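Local coordinates for mandelate racemase/muconate lactonizing protein (PDB 3QLD) that belongs to the enolase superfamily, pairing an N-terminal capping domain with a TIM-barrel-type C-terminal domain, and is of unassigned function, at residues A[34-39]-A[113-118]; A[193-198]-A[215-220]; A[200-205]-A[223-228]. All coordinates share one frame; numbering follows the deposited sequence.

Contact 1: residues A[34-39]-A[113-118]; sequences VQLVDA and MAVWDW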
loop_
_atom_site.group_PDB
_atom_site.type_symbol
_atom_site.label_atom_id
_atom_site.label_comp_id
_atom_site.label_asym_id
_atom_site.label_seq_id
_atom_site.Cartn_x
_atom_site.Cartn_y
_atom_site.Cartn_z
ATOM N N VAL A 34 -0.819 -19.836 -8.079
ATOM C CA VAL A 34 -1.729 -20.374 -7.096
ATOM C C VAL A 34 -2.463 -21.517 -7.770
ATOM O O VAL A 34 -2.963 -21.367 -8.897
ATOM C CB VAL A 34 -2.710 -19.322 -6.652
ATOM C CG1 VAL A 34 -3.711 -19.885 -5.699
ATOM C CG2 VAL A 34 -1.930 -18.137 -5.950
ATOM N N GLN A 35 -2.456 -22.660 -7.095
ATOM C CA GLN A 35 -3.181 -23.854 -7.619
ATOM C C GLN A 35 -4.154 -24.316 -6.590
ATOM O O GLN A 35 -3.773 -24.581 -5.431
ATOM C CB GLN A 35 -2.181 -24.948 -8.031
ATOM C CG GLN A 35 -2.853 -26.376 -8.256
ATOM C CD GLN A 35 -1.778 -27.448 -8.515
ATOM O OE1 GLN A 35 -0.677 -27.332 -7.995
ATOM N NE2 GLN A 35 -2.091 -28.483 -9.375
ATOM N N LEU A 36 -5.432 -24.418 -6.979
ATOM C CA LEU A 36 -6.483 -24.935 -6.075
ATOM C C LEU A 36 -7.002 -26.278 -6.647
ATOM O O LEU A 36 -7.074 -26.437 -7.854
ATOM C CB LEU A 36 -7.665 -23.966 -5.952
ATOM C CG LEU A 36 -7.282 -22.566 -5.445
ATOM C CD1 LEU A 36 -8.497 -21.617 -5.714
ATOM C CD2 LEU A 36 -6.965 -22.661 -3.921
ATOM N N VAL A 37 -7.286 -27.206 -5.763
ATOM C CA VAL A 37 -7.773 -28.552 -6.168
ATOM C C VAL A 37 -8.910 -28.970 -5.295
ATOM O O VAL A 37 -8.845 -28.916 -4.037
ATOM C CB VAL A 37 -6.719 -29.592 -5.968
ATOM C CG1 VAL A 37 -7.156 -30.890 -6.676
ATOM C CG2 VAL A 37 -5.365 -29.108 -6.523
ATOM N N ASP A 38 -9.946 -29.471 -5.951
ATOM C CA ASP A 38 -11.085 -29.906 -5.192
ATOM C C ASP A 38 -11.081 -31.449 -5.069
ATOM O O ASP A 38 -10.170 -32.131 -5.581
ATOM C CB ASP A 38 -12.372 -29.299 -5.769
ATOM C CG ASP A 38 -12.853 -29.994 -7.018
ATOM O OD1 ASP A 38 -13.749 -29.428 -7.696
ATOM O OD2 ASP A 38 -12.339 -31.094 -7.319
ATOM N N ALA A 39 -12.054 -31.968 -4.319
ATOM C CA ALA A 39 -12.110 -33.396 -4.012
ATOM C C ALA A 39 -12.262 -34.244 -5.293
ATOM O O ALA A 39 -11.790 -35.388 -5.342
ATOM C CB ALA A 39 -13.236 -33.682 -2.949
HETATM N N MSE A 113 -8.850 -14.810 -8.389
HETATM C CA MSE A 113 -8.776 -15.238 -9.784
HETATM C C MSE A 113 -8.644 -16.778 -9.930
HETATM O O MSE A 113 -9.214 -17.356 -10.890
HETATM C CB MSE A 113 -7.671 -14.522 -10.530
HETATM C CG MSE A 113 -8.042 -13.009 -10.728
HETATM SE SE MSE A 113 -6.534 -11.877 -11.220
HETATM C CE MSE A 113 -6.243 -12.154 -13.079
ATOM N N ALA A 114 -7.951 -17.419 -8.974
ATOM C CA ALA A 114 -7.837 -18.899 -8.993
ATOM C C ALA A 114 -9.242 -19.469 -8.717
ATOM O O ALA A 114 -9.630 -20.508 -9.305
ATOM C CB ALA A 114 -6.829 -19.346 -7.960
ATOM N N VAL A 115 -10.036 -18.816 -7.850
ATOM C CA VAL A 115 -11.388 -19.317 -7.578
ATOM C C VAL A 115 -12.327 -19.191 -8.829
ATOM O O VAL A 115 -13.084 -20.133 -9.166
ATOM C CB VAL A 115 -11.993 -18.653 -6.365
ATOM C CG1 VAL A 115 -13.434 -19.104 -6.132
ATOM C CG2 VAL A 115 -11.163 -19.004 -5.153
ATOM N N TRP A 116 -12.266 -18.050 -9.507
ATOM C CA TRP A 116 -12.937 -17.879 -10.808
ATOM C C TRP A 116 -12.526 -18.964 -11.806
ATOM O O TRP A 116 -13.362 -19.483 -12.591
ATOM C CB TRP A 116 -12.625 -16.498 -11.398
ATOM C CG TRP A 116 -13.557 -15.419 -10.939
ATOM C CD1 TRP A 116 -13.344 -14.506 -9.949
ATOM C CD2 TRP A 116 -14.846 -15.108 -11.492
ATOM N NE1 TRP A 116 -14.432 -13.668 -9.823
ATOM C CE2 TRP A 116 -15.353 -14.002 -10.780
ATOM C CE3 TRP A 116 -15.605 -15.647 -12.547
ATOM C CZ2 TRP A 116 -16.599 -13.438 -11.060
ATOM C CZ3 TRP A 116 -16.882 -15.087 -12.814
ATOM C CH2 TRP A 116 -17.348 -13.995 -12.070
ATOM N N ASP A 117 -11.239 -19.293 -11.794
ATOM C CA ASP A 117 -10.664 -20.190 -12.753
ATOM C C ASP A 117 -11.151 -21.596 -12.421
ATOM O O ASP A 117 -11.523 -22.352 -13.323
ATOM C CB ASP A 117 -9.121 -20.088 -12.718
ATOM C CG ASP A 117 -8.449 -20.890 -13.810
ATOM O OD1 ASP A 117 -8.284 -20.358 -14.943
ATOM O OD2 ASP A 117 -8.080 -22.076 -13.503
ATOM N N TRP A 118 -11.113 -21.951 -11.136
ATOM C CA TRP A 118 -11.589 -23.261 -10.675
ATOM C C TRP A 118 -13.059 -23.381 -11.031
ATOM O O TRP A 118 -13.468 -24.413 -11.577
ATOM C CB TRP A 118 -11.418 -23.419 -9.162
ATOM C CG TRP A 118 -12.341 -24.464 -8.592
ATOM C CD1 TRP A 118 -12.128 -25.834 -8.609
ATOM C CD2 TRP A 118 -13.619 -24.258 -7.985
ATOM N NE1 TRP A 118 -13.171 -26.469 -8.005
ATOM C CE2 TRP A 118 -14.115 -25.539 -7.630
ATOM C CE3 TRP A 118 -14.397 -23.112 -7.679
ATOM C CZ2 TRP A 118 -15.351 -25.714 -6.991
ATOM C CZ3 TRP A 118 -15.612 -23.280 -7.023
ATOM C CH2 TRP A 118 -16.097 -24.583 -6.717
#

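Contact 2: residues A[193-198]-A[215-220]; sequences IAADAN and YDLQFI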
loop_
_atom_site.group_PDB
_atom_site.type_symbol
_atom_site.label_atom_id
_atom_site.label_comp_id
_atom_site.label_asym_id
_atom_site.label_seq_id
_atom_site.Cartn_x
_atom_site.Cartn_y
_atom_site.Cartn_z
ATOM N N ILE A 193 -0.143 5.667 -31.873
ATOM C CA ILE A 193 1.091 5.885 -31.091
ATOM C C ILE A 193 0.681 6.304 -29.654
ATOM O O ILE A 193 -0.138 7.237 -29.502
ATOM C CB ILE A 193 1.927 7.027 -31.698
ATOM C CG1 ILE A 193 2.255 6.797 -33.209
ATOM C CG2 ILE A 193 3.202 7.309 -30.915
ATOM C CD1 ILE A 193 3.087 7.912 -33.793
ATOM N N ALA A 194 1.240 5.645 -28.637
ATOM C CA ALA A 194 1.065 6.138 -27.233
ATOM C C ALA A 194 2.427 6.457 -26.648
ATOM O O ALA A 194 3.512 6.176 -27.268
ATOM C CB ALA A 194 0.261 5.126 -26.355
ATOM N N ALA A 195 2.440 7.125 -25.484
ATOM C CA ALA A 195 3.736 7.456 -24.900
ATOM C C ALA A 195 3.726 7.098 -23.404
ATOM O O ALA A 195 2.689 7.197 -22.750
ATOM C CB ALA A 195 4.117 8.934 -25.070
ATOM N N ASP A 196 4.882 6.664 -22.892
ATOM C CA ASP A 196 4.916 6.307 -21.482
ATOM C C ASP A 196 6.042 7.079 -20.830
ATOM O O ASP A 196 7.204 6.938 -21.167
ATOM C CB ASP A 196 5.038 4.794 -21.326
ATOM C CG ASP A 196 5.284 4.375 -19.888
ATOM O OD1 ASP A 196 5.117 5.184 -18.925
ATOM O OD2 ASP A 196 5.592 3.195 -19.735
ATOM N N ALA A 197 5.664 7.971 -19.935
ATOM C CA ALA A 197 6.615 8.865 -19.321
ATOM C C ALA A 197 7.262 8.291 -18.055
ATOM O O ALA A 197 8.256 8.874 -17.588
ATOM C CB ALA A 197 5.945 10.214 -18.980
ATOM N N ASN A 198 6.677 7.239 -17.482
ATOM C CA ASN A 198 7.146 6.621 -16.210
ATOM C C ASN A 198 7.457 7.691 -15.140
ATOM O O ASN A 198 8.523 7.659 -14.518
ATOM C CB ASN A 198 8.438 5.840 -16.507
ATOM C CG ASN A 198 8.770 4.817 -15.406
ATOM O OD1 ASN A 198 7.866 4.260 -14.732
ATOM N ND2 ASN A 198 10.077 4.546 -15.241
ATOM N N TYR A 215 0.659 15.797 -32.100
ATOM C CA TYR A 215 0.885 14.478 -32.698
ATOM C C TYR A 215 -0.162 13.427 -32.553
ATOM O O TYR A 215 0.074 12.267 -32.995
ATOM C CB TYR A 215 2.282 13.958 -32.282
ATOM C CG TYR A 215 3.317 15.005 -32.500
ATOM C CD1 TYR A 215 3.642 15.430 -33.794
ATOM C CD2 TYR A 215 3.950 15.630 -31.441
ATOM C CE1 TYR A 215 4.591 16.442 -34.005
ATOM C CE2 TYR A 215 4.861 16.633 -31.632
ATOM C CZ TYR A 215 5.180 17.039 -32.935
ATOM O OH TYR A 215 6.113 18.042 -33.138
ATOM N N ASP A 216 -1.278 13.803 -31.910
ATOM C CA ASP A 216 -2.443 12.959 -31.737
ATOM C C ASP A 216 -2.140 11.579 -31.107
ATOM O O ASP A 216 -2.577 10.564 -31.615
ATOM C CB ASP A 216 -3.205 12.833 -33.086
ATOM C CG ASP A 216 -3.523 14.205 -33.710
ATOM O OD1 ASP A 216 -3.373 15.285 -33.039
ATOM O OD2 ASP A 216 -3.925 14.192 -34.899
ATOM N N LEU A 217 -1.387 11.583 -29.990
ATOM C CA LEU A 217 -1.111 10.361 -29.189
ATOM C C LEU A 217 -2.400 9.823 -28.675
ATOM O O LEU A 217 -3.276 10.587 -28.324
ATOM C CB LEU A 217 -0.170 10.737 -28.005
ATOM C CG LEU A 217 1.217 11.225 -28.352
ATOM C CD1 LEU A 217 1.932 11.795 -27.124
ATOM C CD2 LEU A 217 2.060 10.075 -28.965
ATOM N N GLN A 218 -2.513 8.524 -28.580
ATOM C CA GLN A 218 -3.653 7.902 -27.966
ATOM C C GLN A 218 -3.748 8.265 -26.454
ATOM O O GLN A 218 -4.850 8.420 -25.921
ATOM C CB GLN A 218 -3.524 6.402 -28.166
ATOM C CG GLN A 218 -4.752 5.633 -27.837
ATOM C CD GLN A 218 -4.555 4.156 -28.108
ATOM O OE1 GLN A 218 -4.079 3.406 -27.237
ATOM N NE2 GLN A 218 -4.844 3.743 -29.329
ATOM N N PHE A 219 -2.582 8.396 -25.819
ATOM C CA PHE A 219 -2.466 8.831 -24.384
ATOM C C PHE A 219 -0.973 9.048 -24.067
ATOM O O PHE A 219 -0.089 8.645 -24.853
ATOM C CB PHE A 219 -3.066 7.779 -23.407
ATOM C CG PHE A 219 -2.479 6.370 -23.579
ATOM C CD1 PHE A 219 -1.251 6.032 -22.993
ATOM C CD2 PHE A 219 -3.199 5.391 -24.274
ATOM C CE1 PHE A 219 -0.700 4.742 -23.182
ATOM C CE2 PHE A 219 -2.680 4.076 -24.438
ATOM C CZ PHE A 219 -1.436 3.779 -23.856
ATOM N N ILE A 220 -0.729 9.725 -22.921
ATOM C CA ILE A 220 0.596 9.887 -22.307
ATOM C C ILE A 220 0.381 9.194 -20.955
ATOM O O ILE A 220 -0.498 9.608 -20.207
ATOM C CB ILE A 220 1.016 11.358 -22.141
ATOM C CG1 ILE A 220 1.196 12.027 -23.537
ATOM C CG2 ILE A 220 2.371 11.467 -21.259
ATOM C CD1 ILE A 220 1.370 13.503 -23.459
HETATM O O HOH W 1 -2.303 7.683 -32.073
#

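Contact 3: residues A[200-205]-A[223-228]; sequences SYRPED and PLPEDD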
loop_
_atom_site.group_PDB
_atom_site.type_symbol
_atom_site.label_atom_id
_atom_site.label_comp_id
_atom_site.label_asym_id
_atom_site.label_seq_id
_atom_site.Cartn_x
_atom_site.Cartn_y
_atom_site.Cartn_z
ATOM N N SER A 200 8.466 10.868 -15.187
ATOM C CA SER A 200 9.668 11.563 -15.410
ATOM C C SER A 200 9.450 13.069 -15.533
ATOM O O SER A 200 10.406 13.820 -15.536
ATOM C CB SER A 200 10.369 10.933 -16.644
ATOM O OG SER A 200 9.716 11.240 -17.881
ATOM N N TYR A 201 8.180 13.518 -15.692
ATOM C CA TYR A 201 7.872 14.956 -15.779
ATOM C C TYR A 201 7.453 15.546 -14.400
ATOM O O TYR A 201 7.032 14.826 -13.457
ATOM C CB TYR A 201 6.787 15.261 -16.827
ATOM C CG TYR A 201 7.252 14.880 -18.222
ATOM C CD1 TYR A 201 7.772 15.854 -19.104
ATOM C CD2 TYR A 201 7.263 13.564 -18.606
ATOM C CE1 TYR A 201 8.211 15.505 -20.439
ATOM C CE2 TYR A 201 7.723 13.171 -19.932
ATOM C CZ TYR A 201 8.220 14.147 -20.808
ATOM O OH TYR A 201 8.667 13.705 -22.037
ATOM N N ARG A 202 7.532 16.864 -14.338
ATOM C CA ARG A 202 7.151 17.654 -13.177
ATOM C C ARG A 202 6.209 18.752 -13.650
ATOM O O ARG A 202 6.139 19.049 -14.849
ATOM C CB ARG A 202 8.417 18.288 -12.579
ATOM C CG ARG A 202 9.419 17.256 -12.010
ATOM C CD ARG A 202 8.822 16.384 -10.888
ATOM N NE ARG A 202 9.820 15.410 -10.445
ATOM C CZ ARG A 202 10.077 14.242 -11.015
ATOM N NH1 ARG A 202 9.375 13.810 -12.073
ATOM N NH2 ARG A 202 11.046 13.487 -10.510
ATOM N N PRO A 203 5.476 19.400 -12.723
ATOM C CA PRO A 203 4.562 20.426 -13.198
ATOM C C PRO A 203 5.154 21.548 -14.071
ATOM O O PRO A 203 4.447 22.035 -14.996
ATOM C CB PRO A 203 3.958 20.955 -11.913
ATOM C CG PRO A 203 3.935 19.729 -11.035
ATOM C CD PRO A 203 5.298 19.138 -11.285
ATOM N N GLU A 204 6.425 21.916 -13.839
ATOM C CA GLU A 204 7.135 22.921 -14.651
ATOM C C GLU A 204 7.345 22.529 -16.136
ATOM O O GLU A 204 7.608 23.365 -16.968
ATOM C CB GLU A 204 8.506 23.269 -14.054
ATOM C CG GLU A 204 8.407 23.929 -12.728
ATOM C CD GLU A 204 8.526 22.947 -11.568
ATOM O OE1 GLU A 204 8.044 21.774 -11.679
ATOM O OE2 GLU A 204 9.079 23.392 -10.527
ATOM N N ASP A 205 7.214 21.247 -16.426
ATOM C CA ASP A 205 7.387 20.646 -17.762
ATOM C C ASP A 205 6.093 20.648 -18.601
ATOM O O ASP A 205 6.080 20.192 -19.756
ATOM C CB ASP A 205 7.845 19.220 -17.576
ATOM C CG ASP A 205 9.269 19.100 -16.942
ATOM O OD1 ASP A 205 10.171 19.889 -17.336
ATOM O OD2 ASP A 205 9.470 18.198 -16.067
ATOM N N PRO A 223 2.530 10.735 -16.467
ATOM C CA PRO A 223 3.431 11.813 -16.764
ATOM C C PRO A 223 4.168 12.304 -15.473
ATOM O O PRO A 223 5.338 12.617 -15.520
ATOM C CB PRO A 223 2.494 12.923 -17.275
ATOM C CG PRO A 223 1.180 12.588 -16.814
ATOM C CD PRO A 223 1.137 11.087 -16.827
ATOM N N LEU A 224 3.451 12.333 -14.363
ATOM C CA LEU A 224 3.968 12.938 -13.118
ATOM C C LEU A 224 4.240 11.832 -12.074
ATOM O O LEU A 224 3.761 10.706 -12.199
ATOM C CB LEU A 224 2.969 13.973 -12.548
ATOM C CG LEU A 224 2.613 15.192 -13.460
ATOM C CD1 LEU A 224 1.589 16.133 -12.784
ATOM C CD2 LEU A 224 3.892 15.946 -13.961
ATOM N N PRO A 225 5.039 12.174 -11.046
ATOM C CA PRO A 225 5.162 11.238 -9.935
ATOM C C PRO A 225 3.838 11.050 -9.257
ATOM O O PRO A 225 2.928 11.863 -9.440
ATOM C CB PRO A 225 6.069 11.983 -8.964
ATOM C CG PRO A 225 6.784 13.000 -9.752
ATOM C CD PRO A 225 5.765 13.434 -10.777
ATOM N N GLU A 226 3.734 10.017 -8.422
ATOM C CA GLU A 226 2.544 9.834 -7.575
ATOM C C GLU A 226 2.596 10.848 -6.398
ATOM O O GLU A 226 2.349 10.474 -5.243
ATOM C CB GLU A 226 2.394 8.350 -7.113
ATOM C CG GLU A 226 2.336 7.284 -8.243
ATOM C CD GLU A 226 2.570 5.795 -7.777
ATOM O OE1 GLU A 226 1.655 5.203 -7.140
ATOM O OE2 GLU A 226 3.658 5.202 -8.061
ATOM N N ASP A 227 2.890 12.135 -6.697
ATOM C CA ASP A 227 3.092 13.243 -5.694
ATOM C C ASP A 227 1.912 14.131 -5.305
ATOM O O ASP A 227 1.852 14.596 -4.146
ATOM C CB ASP A 227 4.207 14.218 -6.139
ATOM C CG ASP A 227 5.602 13.738 -5.743
ATOM O OD1 ASP A 227 5.691 12.803 -4.917
ATOM O OD2 ASP A 227 6.599 14.303 -6.267
ATOM N N ASP A 228 0.994 14.394 -6.241
ATOM C CA ASP A 228 -0.096 15.320 -5.962
ATOM C C ASP A 228 -1.177 15.324 -7.072
ATOM O O ASP A 228 -0.940 15.416 -8.291
ATOM C CB ASP A 228 0.495 16.649 -5.359
ATOM C CG ASP A 228 -0.259 17.942 -5.687
ATOM O OD1 ASP A 228 0.190 18.975 -5.108
ATOM O OD2 ASP A 228 -1.255 17.979 -6.442
#

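Contact 1: residues A[34-39]-A[113-118]
With CG anti to its backbone N (chi1 158°), Trp118 swings its indole off the helix toward the strand, where Asp38, whose CG sits between its own N and carbonyl carbon, holds out a carboxylate to meet it. The result is a hydrogen bond from Trp118 NE1 to Asp38 OD1, 3.0 Å long and nearly straight at 169°. The oxygen lies at the indole edge, in the plane of the ring, while the N-H arrives from above the carboxylate plane; the two flat groups stand almost perpendicular. The same OD1 takes part in a salt bridge with Arg122, further along the helix, while OD2 accepts from the backbone N of Ile42. The buried acid is thus gripped at both oxygens, and the arginine would be expected to favour its charged form.

Beyond this polar end the contact is apolar. Leu36 sends CD1 onto the methyl of Ala114, with CD1 to CB at 3.6 Å, and the same CD1 rests 3.8 Å from CG2 of Val115. One strand residue therefore bridges two successive helix residues. At the other end Val34 CG1 approaches Ala114 CB at 3.9 Å, making the small alanine the meeting point of two strand side chains. Phe76 of helix 61-80 touches both Leu36 and Val115.

Val34, Leu36 and Asp38 all face the helix, as alternation along a strand requires, and the segment axes cross at -42° with a closest approach of 8.6 Å. A helix laid across one face of an antiparallel sheet in this way is characteristic of the alpha+beta capping domain found at the N-terminus of enolase-superfamily proteins.

Contact 2: residues A[193-198]-A[215-220]
A methyl group sits unusually close over an aromatic face here: Ala194 CB lies 3.5 Å from the centroid of the Phe219 ring, 19° off the ring normal, a CH-pi contact displaced toward the CE1–CZ rim. Phe219 reaches this place with its CG between the backbone N and the carbonyl carbon (chi1 54°), which folds the ring back across the neighbouring strand.

The backbone pairing is irregular in register. Gln218 N donates to Ile193 O at 2.9 Å, and Ala195 N to Phe219 O at 3.0 Å, so Ala194 is flanked by bonds to two successive residues instead of one; Ala195 and Ile220 then form a parallel bridge. Ile193 O also receives a CA-H...O contact from Leu217. A water accepts from Ile193 N and donates to Asp216 O, bridging the two backbones at that end.

Across the sheet from the phenyl ring, Leu217 spreads its two methyls over the strand: CD2 meets Ile193 CG2 at 3.6 Å, and CD1 meets Ala195 CB at 4.1 Å. Further along, Ala197 CB approaches Ile220 CG2.

In the barrel, strand 192-196 lies between 167-171 and 220-221. Helix 178-187 packs on Ile193 and Tyr215, while on the Phe219 side Trp295 of strand 293-296 stacks on the ring and Lys171 of strand 167-171 forms a salt bridge with Asp196.

Contact 3: residues A[200-205]-A[223-228]
Ser200, in a loop that follows a barrel strand of the TIM-barrel-type domain, comes nearest Pro223 O with its backbone N; its hydroxyl is engaged by Ala197 O. This contact joins two successive loops, each leading from a barrel strand into the next helix.

Tyr201 makes the direct polar link: its N donates to Pro223 O at 3.0 Å, with the donor nearly along the C=O axis although the N-H itself is bent to 144°. Pro223 O also lies at the edge of the tyrosine ring, 3.3 Å from Tyr201 CB. The phenol then leads away to Asp177, which hydrogen-bonds its OH, and the ring packs against helix 206-211. On the other loop, Leu224 brings CD2 to 3.4 Å from Tyr201 O, and the same methyl also reaches the backbone of Arg202.

Arg202 bends at chi2 (-59°) and doubles back over Pro225. Its NH1 comes in from above the carbonyl plane of Tyr201 to hydrogen-bond Tyr201 O, and bonds Gly199 O as well, clamping the head group to the backbone just before it. Against one face of the guanidinium, off-centre, lies the Pro225 ring, with Pro225 CG 3.6 Å from Arg202 NH1.

Pro203 opens a short 3-10 segment and borders the same leucine, its CD 4.4 Å from Leu224 CD2. Asp205, the last residue of that segment, is tied to the residue just before it: Asp205 OD2 accepts on its anti side from Arg202 N at 2.9 Å.

In the fold
The three contacts illustrate how chemistry follows position. Contacts 1 and 2 are buried, whereas contact 3 is only partly so, with exposed residues at its margin. Contact 1 stands apart in the N-terminal domain, its centre about 38 Å from that of contact 2 and on the opposite side of the chain's centre; it binds helix to sheet chiefly through side chains. Contacts 2 and 3 share the barrel, their centres about 15 Å apart, and alternate along the chain: the same two consecutive strand-to-helix units meet first by backbone pairing, then by their following loops. They touch where Ala197 CB packs on Pro223 CA. Within contact 3, Glu226 also forms a salt bridge with Arg102 of the second subunit.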